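Local coordinates for Non-reducing end beta-L-arabinofuranosidase (Bacteroides thetaiotaomicron, PDB 5MQO), which is a glycoside hydrolase of family GH127 that probably removes terminal sugars such as beta-L-arabinofuranose or aceric acid from complex plant pectin, at residues A[102-116]-A[456-470]. Numbering follows the deposited sequence.
Sequences DMYKWMEGVASVYAV and FCCPPNTLRTLCQAQ
Arg-464 and Glu-108 join two nearly parallel helices, 102-116 and 458-466, in the (alpha/alpha)6-barrel of the GH127 catalytic domain; their axes approach to 8.3 Å. The arginine grips the carboxylate side-on: NE reaches Glu-108 OE2 at 3.0 Å, while NH2 donates to OE1, a two-point salt bridge. The two flat groups are turned 70° against each other, and both nitrogens meet the carboxylate from above its plane. Glu-108 reaches across with CG anti to its backbone N (chi1 -176°) and the rest of its chain extended. Over one face of the guanidinium lies Lys-105 CG, before the lysine chain bends at chi3 and NZ donates to Cys-457 O at 3.0 Å. A leucine in place of Arg-464 would probably leave the buried Glu-108 carboxylate without its countercharge and deprive the Lys-105 methylenes of their flat support. With no side chain at Gly-109, its CA comes within 4.2 Å of Arg-464 CA. Farther along, Val-113 CG2 packs on Cys-467 SG, and Gln-468 NE2 gives Glu-108 OE2 a weak bond. The same nitrogen donates to Ser-112 OG at 3.2 Å, the hydroxyl oxygen lying in the amide plane and the N-H pointing almost straight at it (168°).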
loop_
_atom_site.group_PDB
_atom_site.type_symbol
_atom_site.label_atom_id
_atom_site.label_comp_id
_atom_site.label_asym_id
_atom_site.label_seq_id
_atom_site.Cartn_x
_atom_site.Cartn_y
_atom_site.Cartn_z
ATOM N N ASP A 102 6.372 1.217 18.089
ATOM C CA ASP A 102 5.411 0.214 17.618
ATOM C C ASP A 102 4.022 0.470 18.195
ATOM O O ASP A 102 3.040 0.443 17.471
ATOM C CB ASP A 102 5.887 -1.201 18.011
ATOM C CG ASP A 102 7.018 -1.717 17.123
ATOM O OD1 ASP A 102 7.465 -0.977 16.202
ATOM O OD2 ASP A 102 7.429 -2.893 17.327
ATOM N N MET A 103 3.977 0.731 19.498
ATOM C CA MET A 103 2.740 0.973 20.231
ATOM C C MET A 103 1.946 2.168 19.758
ATOM O O MET A 103 0.728 2.154 19.840
ATOM C CB MET A 103 3.045 1.198 21.701
ATOM C CG MET A 103 3.546 -0.042 22.414
ATOM S SD MET A 103 3.231 0.014 24.190
ATOM C CE MET A 103 3.956 1.614 24.618
ATOM N N TYR A 104 2.646 3.210 19.324
ATOM C CA TYR A 104 2.003 4.397 18.755
ATOM C C TYR A 104 1.354 4.082 17.425
ATOM O O TYR A 104 0.375 4.706 17.085
ATOM C CB TYR A 104 3.007 5.542 18.534
ATOM C CG TYR A 104 3.698 6.050 19.781
ATOM C CD1 TYR A 104 2.975 6.406 20.921
ATOM C CD2 TYR A 104 5.079 6.203 19.816
ATOM C CE1 TYR A 104 3.617 6.890 22.058
ATOM C CE2 TYR A 104 5.730 6.681 20.949
ATOM C CZ TYR A 104 4.997 7.029 22.067
ATOM O OH TYR A 104 5.657 7.498 23.183
ATOM N N LYS A 105 1.937 3.161 16.658
ATOM C CA LYS A 105 1.326 2.687 15.402
ATOM C C LYS A 105 0.113 1.840 15.701
ATOM O O LYS A 105 -0.907 2.037 15.093
ATOM C CB LYS A 105 2.331 1.939 14.497
ATOM C CG LYS A 105 3.277 2.888 13.753
ATOM C CD LYS A 105 4.300 2.186 12.881
ATOM C CE LYS A 105 5.477 1.648 13.691
ATOM N NZ LYS A 105 6.560 1.065 12.844
ATOM N N TRP A 106 0.243 0.906 16.644
ATOM C CA TRP A 106 -0.864 0.068 17.119
ATOM C C TRP A 106 -2.056 0.942 17.502
ATOM O O TRP A 106 -3.171 0.764 17.001
ATOM C CB TRP A 106 -0.412 -0.785 18.323
ATOM C CG TRP A 106 -1.520 -1.616 18.995
ATOM C CD1 TRP A 106 -1.980 -2.839 18.603
ATOM C CD2 TRP A 106 -2.277 -1.274 20.166
ATOM N NE1 TRP A 106 -2.967 -3.275 19.438
ATOM C CE2 TRP A 106 -3.178 -2.339 20.409
ATOM C CE3 TRP A 106 -2.293 -0.167 21.027
ATOM C CZ2 TRP A 106 -4.085 -2.342 21.485
ATOM C CZ3 TRP A 106 -3.201 -0.166 22.108
ATOM C CH2 TRP A 106 -4.087 -1.251 22.318
ATOM N N MET A 107 -1.774 1.893 18.386
ATOM C CA MET A 107 -2.752 2.820 18.949
ATOM C C MET A 107 -3.412 3.669 17.850
ATOM O O MET A 107 -4.615 3.893 17.868
ATOM C CB MET A 107 -2.037 3.666 20.017
ATOM C CG MET A 107 -2.592 5.036 20.326
ATOM S SD MET A 107 -3.971 4.955 21.449
ATOM C CE MET A 107 -4.698 6.520 20.967
ATOM N N GLU A 108 -2.623 4.109 16.886
ATOM C CA GLU A 108 -3.144 4.829 15.726
ATOM C C GLU A 108 -4.153 3.954 14.989
ATOM O O GLU A 108 -5.224 4.418 14.563
ATOM C CB GLU A 108 -1.992 5.227 14.803
ATOM C CG GLU A 108 -2.361 6.072 13.600
ATOM C CD GLU A 108 -1.168 6.384 12.686
ATOM O OE1 GLU A 108 0.014 6.451 13.177
ATOM O OE2 GLU A 108 -1.430 6.557 11.459
ATOM N N GLY A 109 -3.798 2.683 14.853
ATOM C CA GLY A 109 -4.709 1.661 14.380
ATOM C C GLY A 109 -5.981 1.522 15.214
ATOM O O GLY A 109 -7.064 1.449 14.642
ATOM N N VAL A 110 -5.861 1.485 16.544
ATOM C CA VAL A 110 -7.039 1.403 17.410
ATOM C C VAL A 110 -7.968 2.611 17.153
ATOM O O VAL A 110 -9.175 2.433 16.984
ATOM C CB VAL A 110 -6.676 1.309 18.923
ATOM C CG1 VAL A 110 -7.907 1.451 19.796
ATOM C CG2 VAL A 110 -5.995 -0.012 19.273
ATOM N N ALA A 111 -7.407 3.821 17.110
ATOM C CA ALA A 111 -8.177 5.039 16.827
ATOM C C ALA A 111 -8.838 5.037 15.477
ATOM O O ALA A 111 -9.860 5.678 15.297
ATOM C CB ALA A 111 -7.279 6.264 16.914
ATOM N N SER A 112 -8.213 4.376 14.516
ATOM C CA SER A 112 -8.671 4.389 13.141
ATOM C C SER A 112 -9.890 3.511 12.979
ATOM O O SER A 112 -10.836 3.846 12.249
ATOM C CB SER A 112 -7.530 3.906 12.238
ATOM O OG SER A 112 -6.436 4.813 12.290
ATOM N N VAL A 113 -9.810 2.359 13.640
ATOM C CA VAL A 113 -10.905 1.408 13.816
ATOM C C VAL A 113 -12.067 2.021 14.588
ATOM O O VAL A 113 -13.215 1.900 14.182
ATOM C CB VAL A 113 -10.382 0.163 14.566
ATOM C CG1 VAL A 113 -11.514 -0.699 15.128
ATOM C CG2 VAL A 113 -9.481 -0.656 13.646
ATOM N N TYR A 114 -11.759 2.657 15.716
ATOM C CA TYR A 114 -12.745 3.397 16.500
ATOM C C TYR A 114 -13.508 4.421 15.673
ATOM O O TYR A 114 -14.715 4.535 15.814
ATOM C CB TYR A 114 -12.087 4.081 17.701
ATOM C CG TYR A 114 -13.031 4.901 18.537
ATOM C CD1 TYR A 114 -13.784 4.318 19.560
ATOM C CD2 TYR A 114 -13.193 6.256 18.291
ATOM C CE1 TYR A 114 -14.675 5.076 20.307
ATOM C CE2 TYR A 114 -14.068 7.022 19.031
ATOM C CZ TYR A 114 -14.803 6.441 20.041
ATOM O OH TYR A 114 -15.651 7.237 20.777
ATOM N N ALA A 115 -12.835 5.150 14.795
ATOM C CA ALA A 115 -13.521 6.152 13.955
ATOM C C ALA A 115 -14.710 5.571 13.172
ATOM O O ALA A 115 -15.712 6.252 12.927
ATOM C CB ALA A 115 -12.532 6.823 13.008
ATOM N N VAL A 116 -14.582 4.303 12.810
ATOM C CA VAL A 116 -15.614 3.558 12.085
ATOM C C VAL A 116 -16.701 2.981 12.988
ATOM O O VAL A 116 -17.868 2.959 12.580
ATOM C CB VAL A 116 -14.963 2.404 11.243
ATOM C CG1 VAL A 116 -15.959 1.336 10.793
ATOM C CG2 VAL A 116 -14.272 2.982 10.028
ATOM N N PHE A 456 10.587 -7.455 14.312
ATOM C CA PHE A 456 10.313 -6.589 13.159
ATOM C C PHE A 456 9.519 -5.362 13.654
ATOM O O PHE A 456 8.655 -5.485 14.530
ATOM C CB PHE A 456 9.541 -7.325 12.034
ATOM C CG PHE A 456 9.632 -8.841 12.073
ATOM C CD1 PHE A 456 10.863 -9.492 12.227
ATOM C CD2 PHE A 456 8.471 -9.627 11.936
ATOM C CE1 PHE A 456 10.930 -10.885 12.262
ATOM C CE2 PHE A 456 8.541 -11.019 11.963
ATOM C CZ PHE A 456 9.772 -11.648 12.132
ATOM N N CYS A 457 9.820 -4.182 13.106
ATOM C CA CYS A 457 9.007 -2.972 13.357
ATOM C C CYS A 457 7.895 -2.797 12.308
ATOM O O CYS A 457 7.087 -1.870 12.408
ATOM C CB CYS A 457 9.896 -1.718 13.404
ATOM S SG CYS A 457 10.502 -1.123 11.801
ATOM N N CYS A 458 7.856 -3.688 11.315
ATOM C CA CYS A 458 6.909 -3.595 10.207
ATOM C C CYS A 458 5.443 -4.065 10.500
ATOM O O CYS A 458 4.504 -3.397 10.035
ATOM C CB CYS A 458 7.497 -4.307 8.967
ATOM S SG CYS A 458 6.911 -3.741 7.338
ATOM N N PRO A 459 5.228 -5.181 11.264
ATOM C CA PRO A 459 3.845 -5.664 11.472
ATOM C C PRO A 459 2.878 -4.620 12.062
ATOM O O PRO A 459 1.750 -4.516 11.584
ATOM C CB PRO A 459 4.007 -6.897 12.385
ATOM C CG PRO A 459 5.402 -7.329 12.182
ATOM C CD PRO A 459 6.190 -6.074 11.925
ATOM N N PRO A 460 3.323 -3.829 13.050
ATOM C CA PRO A 460 2.474 -2.723 13.473
ATOM C C PRO A 460 2.068 -1.766 12.347
ATOM O O PRO A 460 0.909 -1.372 12.259
ATOM C CB PRO A 460 3.334 -2.016 14.514
ATOM C CG PRO A 460 4.156 -3.112 15.098
ATOM C CD PRO A 460 4.498 -3.972 13.928
ATOM N N ASN A 461 3.012 -1.423 11.483
ATOM C CA ASN A 461 2.704 -0.581 10.343
ATOM C C ASN A 461 1.766 -1.341 9.396
ATOM O O ASN A 461 0.801 -0.760 8.856
ATOM C CB ASN A 461 4.004 -0.093 9.651
ATOM C CG ASN A 461 3.744 0.883 8.504
ATOM O OD1 ASN A 461 2.653 1.419 8.366
ATOM N ND2 ASN A 461 4.743 1.096 7.661
ATOM N N THR A 462 2.009 -2.636 9.204
ATOM C CA THR A 462 1.130 -3.413 8.332
ATOM C C THR A 462 -0.311 -3.376 8.840
ATOM O O THR A 462 -1.214 -3.042 8.081
ATOM C CB THR A 462 1.643 -4.845 8.170
ATOM O OG1 THR A 462 2.922 -4.774 7.544
ATOM C CG2 THR A 462 0.737 -5.674 7.316
ATOM N N LEU A 463 -0.504 -3.680 10.124
ATOM C CA LEU A 463 -1.833 -3.762 10.728
ATOM C C LEU A 463 -2.555 -2.401 10.764
ATOM O O LEU A 463 -3.710 -2.299 10.377
ATOM C CB LEU A 463 -1.759 -4.378 12.138
ATOM C CG LEU A 463 -3.098 -4.558 12.896
ATOM C CD1 LEU A 463 -4.143 -5.307 12.083
ATOM C CD2 LEU A 463 -2.903 -5.247 14.245
ATOM N N ARG A 464 -1.888 -1.354 11.195
ATOM C CA ARG A 464 -2.539 -0.053 11.168
ATOM C C ARG A 464 -2.896 0.383 9.747
ATOM O O ARG A 464 -3.906 1.046 9.544
ATOM C CB ARG A 464 -1.703 1.013 11.880
ATOM C CG ARG A 464 -0.520 1.533 11.106
ATOM C CD ARG A 464 -0.832 2.767 10.254
ATOM N NE ARG A 464 -0.090 3.916 10.746
ATOM C CZ ARG A 464 1.234 4.075 10.647
ATOM N NH1 ARG A 464 2.000 3.178 10.043
ATOM N NH2 ARG A 464 1.805 5.158 11.164
ATOM N N THR A 465 -2.082 0.006 8.767
ATOM C CA THR A 465 -2.376 0.395 7.394
ATOM C C THR A 465 -3.630 -0.343 6.948
ATOM O O THR A 465 -4.606 0.285 6.511
ATOM C CB THR A 465 -1.198 0.137 6.448
ATOM O OG1 THR A 465 -0.198 1.140 6.659
ATOM C CG2 THR A 465 -1.638 0.224 5.011
ATOM N N LEU A 466 -3.624 -1.660 7.112
ATOM C CA LEU A 466 -4.797 -2.459 6.773
ATOM C C LEU A 466 -6.034 -2.029 7.558
ATOM O O LEU A 466 -7.103 -1.990 6.981
ATOM C CB LEU A 466 -4.542 -3.957 6.928
ATOM C CG LEU A 466 -3.483 -4.527 5.981
ATOM C CD1 LEU A 466 -2.926 -5.830 6.518
ATOM C CD2 LEU A 466 -4.053 -4.728 4.598
ATOM N N CYS A 467 -5.888 -1.668 8.839
ATOM C CA CYS A 467 -7.007 -1.099 9.633
ATOM C C CYS A 467 -7.565 0.237 9.090
ATOM O O CYS A 467 -8.592 0.703 9.567
ATOM C CB CYS A 467 -6.609 -0.890 11.104
ATOM S SG CYS A 467 -6.483 -2.387 12.106
ATOM N N GLN A 468 -6.882 0.854 8.125
ATOM C CA GLN A 468 -7.274 2.132 7.546
ATOM C C GLN A 468 -7.708 2.066 6.106
ATOM O O GLN A 468 -8.015 3.103 5.533
ATOM C CB GLN A 468 -6.087 3.064 7.609
ATOM C CG GLN A 468 -5.710 3.493 9.014
ATOM C CD GLN A 468 -4.339 4.108 9.047
ATOM O OE1 GLN A 468 -3.548 3.935 8.104
ATOM N NE2 GLN A 468 -4.032 4.820 10.124
ATOM N N ALA A 469 -7.729 0.876 5.504
ATOM C CA ALA A 469 -8.072 0.700 4.077
ATOM C C ALA A 469 -9.258 1.550 3.641
ATOM O O ALA A 469 -9.196 2.203 2.619
ATOM C CB ALA A 469 -8.360 -0.753 3.793
ATOM N N GLN A 470 -10.332 1.552 4.430
ATOM C CA GLN A 470 -11.545 2.377 4.139
ATOM C C GLN A 470 -11.287 3.843 3.837
ATOM O O GLN A 470 -12.077 4.451 3.108
ATOM C CB GLN A 470 -12.616 2.291 5.236
ATOM C CG GLN A 470 -12.191 2.799 6.616
ATOM C CD GLN A 470 -11.391 1.783 7.385
ATOM O OE1 GLN A 470 -11.258 0.627 6.953
ATOM N NE2 GLN A 470 -10.835 2.196 8.516
#